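Local coordinates for methylaspartate ammonia-lyase (Citrobacter amalonaticus, PDB 1KKO), which catalyses the reversible, magnesium-dependent anti elimination of ammonia from L-threo-3-methylaspartate to give mesaconate, a step in glutamate degradation, at residues A10-F15 and R47-C52; E209-Y214 and A259-E264. All coordinates share one frame; numbering follows the deposited sequence.

Contact 1: residues A10-F15 and R47-C52; sequences AGYSSF and RQAGEC
G11 and C52 form an antiparallel hydrogen-bonded pair, with C52 N donating to G11 O at 3.0 Å and G11 N donating to C52 O. One step on, Y12 faces E51 as a non-hydrogen-bonded pair, CA to CA 4.3 Å. The strands run 128° apart, well short of antiparallel. S13 N to G50 O keeps the register, but G50 N turns instead to F15 O, beyond the corner at S14 and F15. G50 is thus held by both its N and its O, and a CB here would collide with S13 OG and F15 O. S13 OG, placed between its own N and carbonyl carbon (chi1 59°), sits 3.0 Å from G50 C but bonds to N362 OD1. C52 SG lies against the G11–Y12 peptide, 3.6 Å from Y12 O. The Y12 ring turns an edge to G50 O, in the ring plane and 3.5 Å from CD1, while CE1 touches A49 CB at 4.0 Å. A water donates to both G11 O and E51 OE1, tying side chain to strand; E51 OE1 also takes the A86 amide. In the second subunit, K187 NZ bonds F15 O and S13 O, and N400 ND2 bonds Y12 O. The F15 side chain comes about 4 Å from that of C361, a substrate-binding residue. This is the meander sheet of an enolase-superfamily N-terminal domain, its first strand turning a corner beside the barrel's active site and against the dimer partner.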
# COMPACT_ATOMS: atom_id res chain seq x y z
N ALA A 10 -2.19 14.57 -11.11
CA ALA A 10 -2.12 13.22 -11.66
C ALA A 10 -1.29 12.33 -10.77
O ALA A 10 -0.32 12.77 -10.15
CB ALA A 10 -1.50 13.26 -13.06
N GLY A 11 -1.67 11.06 -10.69
CA GLY A 11 -0.89 10.08 -9.95
C GLY A 11 -1.14 8.69 -10.44
O GLY A 11 -1.85 8.44 -11.42
N TYR A 12 -0.48 7.76 -9.77
CA TYR A 12 -0.68 6.35 -10.04
C TYR A 12 -1.54 5.74 -8.95
O TYR A 12 -1.34 6.01 -7.77
CB TYR A 12 0.67 5.62 -10.10
CG TYR A 12 1.48 5.94 -11.35
CD1 TYR A 12 1.07 5.49 -12.58
CD2 TYR A 12 2.64 6.68 -11.27
CE1 TYR A 12 1.79 5.78 -13.71
CE2 TYR A 12 3.37 6.97 -12.40
CZ TYR A 12 2.94 6.51 -13.61
OH TYR A 12 3.66 6.80 -14.74
N SER A 13 -2.51 4.93 -9.37
CA SER A 13 -3.29 4.13 -8.44
C SER A 13 -2.54 2.83 -8.14
O SER A 13 -1.45 2.59 -8.67
CB SER A 13 -4.69 3.88 -8.97
OG SER A 13 -4.64 3.20 -10.20
N SER A 14 -3.11 1.97 -7.31
CA SER A 14 -2.36 0.83 -6.78
C SER A 14 -2.46 -0.45 -7.59
O SER A 14 -2.05 -1.50 -7.11
CB SER A 14 -2.74 0.58 -5.34
OG SER A 14 -2.17 1.56 -4.48
N PHE A 15 -2.96 -0.39 -8.81
CA PHE A 15 -2.83 -1.55 -9.67
C PHE A 15 -2.79 -1.11 -11.13
O PHE A 15 -2.04 -0.19 -11.47
CB PHE A 15 -3.83 -2.68 -9.32
CG PHE A 15 -3.29 -4.05 -9.71
CD1 PHE A 15 -2.10 -4.50 -9.16
CD2 PHE A 15 -3.93 -4.82 -10.65
CE1 PHE A 15 -1.56 -5.69 -9.55
CE2 PHE A 15 -3.39 -6.05 -11.03
CZ PHE A 15 -2.21 -6.47 -10.48
N ARG A 47 -3.15 -4.25 -20.86
CA ARG A 47 -2.89 -3.84 -19.49
C ARG A 47 -2.18 -2.49 -19.52
O ARG A 47 -1.20 -2.32 -20.24
CB ARG A 47 -2.04 -4.90 -18.78
CG ARG A 47 -1.44 -4.48 -17.48
CD ARG A 47 -0.91 -5.64 -16.69
NE ARG A 47 -1.99 -6.36 -16.06
CZ ARG A 47 -1.86 -7.52 -15.45
NH1 ARG A 47 -2.90 -8.06 -14.84
NH2 ARG A 47 -0.70 -8.17 -15.47
N GLN A 48 -2.70 -1.55 -18.73
CA GLN A 48 -2.18 -0.20 -18.64
C GLN A 48 -1.99 0.18 -17.18
O GLN A 48 -2.74 -0.26 -16.31
CB GLN A 48 -3.14 0.80 -19.32
CG GLN A 48 -3.21 0.60 -20.83
CD GLN A 48 -4.16 1.54 -21.52
OE1 GLN A 48 -4.94 1.10 -22.36
NE2 GLN A 48 -4.11 2.82 -21.17
N ALA A 49 -0.98 0.98 -16.90
CA ALA A 49 -0.76 1.48 -15.55
C ALA A 49 -2.03 2.11 -14.99
O ALA A 49 -2.68 2.91 -15.65
CB ALA A 49 0.33 2.50 -15.55
N GLY A 50 -2.37 1.78 -13.75
CA GLY A 50 -3.51 2.41 -13.12
C GLY A 50 -3.18 3.85 -12.76
O GLY A 50 -2.10 4.15 -12.26
N GLU A 51 -4.14 4.74 -13.00
CA GLU A 51 -3.97 6.16 -12.74
C GLU A 51 -5.05 6.70 -11.86
O GLU A 51 -6.14 6.13 -11.77
CB GLU A 51 -3.93 6.97 -14.03
CG GLU A 51 -2.77 6.58 -14.93
CD GLU A 51 -2.59 7.48 -16.13
OE1 GLU A 51 -3.02 8.65 -16.09
OE2 GLU A 51 -1.95 7.02 -17.10
N CYS A 52 -4.74 7.80 -11.19
CA CYS A 52 -5.72 8.50 -10.39
C CYS A 52 -5.50 10.00 -10.56
O CYS A 52 -4.52 10.44 -11.14
CB CYS A 52 -5.61 8.11 -8.92
SG CYS A 52 -3.99 8.48 -8.19
O HOH W 1 -1.46 9.80 -13.85

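Contact 2: residues E209-Y214 and A259-E264; sequences EKLREY and ASLEKE
S260 OG is gripped by R212, whose NH2 gives it a nearly straight bond of 2.9 Å while NH1 adds a weak second one. NH1 also reaches S260 O at 3.3 Å, so the guanidinium meets the serine end-on, with a nitrogen for each oxygen. The carbonyl oxygen lies close to the guanidinium plane, yet NH1 stands well above the carbonyl plane, 71° out of it. S260 OG has a further partner in Y257 O, one turn back in its own helix. E264 OE1 comes to the guanidinium edge and closes a long, weak salt bridge with NH1 at 3.3 Å, the two flat groups turned 70° apart; its carboxylate also rests on R212 CG. The arginine chain is extended to CD and bends at chi3 (-52°), which turns NE out of line. L261 CD2 lies over one guanidinium face, offset toward the rim, and against R212 CA at 3.9 Å. Deeper in, L211 CD2 meets L261 CD1 at 4.0 Å, the side chains crossing at about a right angle, and L261 continues onto L270 and I272 of strand 270-273. The arrangement joins neighbouring outer helices of a TIM barrel, with an arginine clasping S260 and E264.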
# COMPACT_ATOMS: atom_id res chain seq x y z
N GLU A 209 -13.71 -29.48 -9.89
CA GLU A 209 -12.84 -30.27 -9.03
C GLU A 209 -11.63 -29.47 -8.50
O GLU A 209 -11.19 -29.70 -7.38
CB GLU A 209 -12.36 -31.54 -9.76
CG GLU A 209 -11.32 -31.33 -10.86
CD GLU A 209 -11.89 -30.82 -12.17
OE1 GLU A 209 -13.11 -30.59 -12.25
OE2 GLU A 209 -11.10 -30.63 -13.12
N LYS A 210 -11.09 -28.58 -9.32
CA LYS A 210 -9.95 -27.78 -8.87
C LYS A 210 -10.39 -26.85 -7.73
O LYS A 210 -9.72 -26.78 -6.69
CB LYS A 210 -9.33 -27.01 -10.04
CG LYS A 210 -8.51 -27.92 -10.97
CD LYS A 210 -8.24 -27.28 -12.31
CE LYS A 210 -7.82 -28.33 -13.35
NZ LYS A 210 -6.35 -28.34 -13.57
N LEU A 211 -11.52 -26.18 -7.88
CA LEU A 211 -11.99 -25.30 -6.82
C LEU A 211 -12.31 -26.13 -5.58
O LEU A 211 -12.05 -25.71 -4.46
CB LEU A 211 -13.21 -24.50 -7.26
CG LEU A 211 -13.83 -23.66 -6.15
CD1 LEU A 211 -12.81 -22.69 -5.55
CD2 LEU A 211 -15.02 -22.90 -6.70
N ARG A 212 -12.88 -27.32 -5.76
CA ARG A 212 -13.18 -28.17 -4.62
C ARG A 212 -11.91 -28.46 -3.82
O ARG A 212 -11.88 -28.33 -2.60
CB ARG A 212 -13.79 -29.49 -5.09
CG ARG A 212 -14.07 -30.43 -3.95
CD ARG A 212 -14.63 -31.76 -4.38
NE ARG A 212 -15.78 -31.55 -5.24
CZ ARG A 212 -16.96 -31.13 -4.83
NH1 ARG A 212 -17.19 -30.90 -3.54
NH2 ARG A 212 -17.93 -30.95 -5.72
N GLU A 213 -10.86 -28.83 -4.54
CA GLU A 213 -9.58 -29.15 -3.93
C GLU A 213 -8.96 -27.92 -3.29
O GLU A 213 -8.32 -28.01 -2.25
CB GLU A 213 -8.67 -29.80 -4.97
CG GLU A 213 -9.29 -31.10 -5.49
CD GLU A 213 -8.31 -32.02 -6.19
OE1 GLU A 213 -7.20 -32.23 -5.65
OE2 GLU A 213 -8.66 -32.56 -7.26
N TYR A 214 -9.17 -26.76 -3.91
CA TYR A 214 -8.66 -25.52 -3.33
C TYR A 214 -9.35 -25.17 -2.01
O TYR A 214 -8.70 -24.75 -1.05
CB TYR A 214 -8.80 -24.36 -4.32
CG TYR A 214 -8.30 -23.08 -3.70
CD1 TYR A 214 -6.93 -22.86 -3.54
CD2 TYR A 214 -9.17 -22.11 -3.22
CE1 TYR A 214 -6.46 -21.71 -2.95
CE2 TYR A 214 -8.70 -20.96 -2.63
CZ TYR A 214 -7.35 -20.77 -2.49
OH TYR A 214 -6.89 -19.61 -1.90
N ALA A 259 -23.44 -25.88 -3.20
CA ALA A 259 -23.79 -26.50 -1.93
C ALA A 259 -22.78 -27.60 -1.56
O ALA A 259 -22.46 -27.79 -0.38
CB ALA A 259 -25.20 -27.07 -2.00
N SER A 260 -22.29 -28.32 -2.57
CA SER A 260 -21.35 -29.41 -2.34
C SER A 260 -20.00 -28.92 -1.80
O SER A 260 -19.23 -29.71 -1.27
CB SER A 260 -21.13 -30.22 -3.62
OG SER A 260 -20.23 -29.60 -4.52
N LEU A 261 -19.72 -27.63 -1.93
CA LEU A 261 -18.47 -27.09 -1.43
C LEU A 261 -18.48 -26.89 0.08
O LEU A 261 -17.42 -26.77 0.69
CB LEU A 261 -18.13 -25.77 -2.11
CG LEU A 261 -17.88 -25.83 -3.62
CD1 LEU A 261 -17.67 -24.43 -4.16
CD2 LEU A 261 -16.70 -26.69 -3.96
N GLU A 262 -19.66 -26.87 0.70
CA GLU A 262 -19.73 -26.59 2.13
C GLU A 262 -18.87 -27.54 2.95
O GLU A 262 -18.18 -27.11 3.88
CB GLU A 262 -21.18 -26.61 2.65
CG GLU A 262 -21.31 -25.96 4.03
CD GLU A 262 -22.73 -25.86 4.54
OE1 GLU A 262 -23.68 -26.02 3.74
OE2 GLU A 262 -22.90 -25.59 5.74
N LYS A 263 -18.90 -28.82 2.62
CA LYS A 263 -18.12 -29.81 3.36
C LYS A 263 -16.63 -29.51 3.33
O LYS A 263 -15.92 -29.76 4.31
CB LYS A 263 -18.37 -31.22 2.81
N GLU A 264 -16.15 -28.97 2.21
CA GLU A 264 -14.72 -28.71 2.05
C GLU A 264 -14.24 -27.57 2.95
O GLU A 264 -13.04 -27.45 3.21
CB GLU A 264 -14.39 -28.41 0.58
CG GLU A 264 -15.04 -29.34 -0.44
CD GLU A 264 -14.66 -30.80 -0.27
OE1 GLU A 264 -15.35 -31.65 -0.87
OE2 GLU A 264 -13.69 -31.10 0.45

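Overall arrangement
The two contacts belong to different halves of an enolase-superfamily subunit: contact 1 to the N-terminal sheet, contact 2 to the helical shell of the TIM barrel. They share no element; their centres stand 35 Å apart and their nearest atoms about 16 Å. Both are partly buried, but in different surroundings. Contact 1 borders both the substrate site and the second subunit, and main-chain bonds hold it; contact 2 touches no other chain, lies further from the centre of the chain, and relies on one arginine over a small leucine pair. Contact 1 reaches the substrate site through F15, whereas the side chain of L211 in contact 2 remains about 9 Å from that of the magnesium ligand D238.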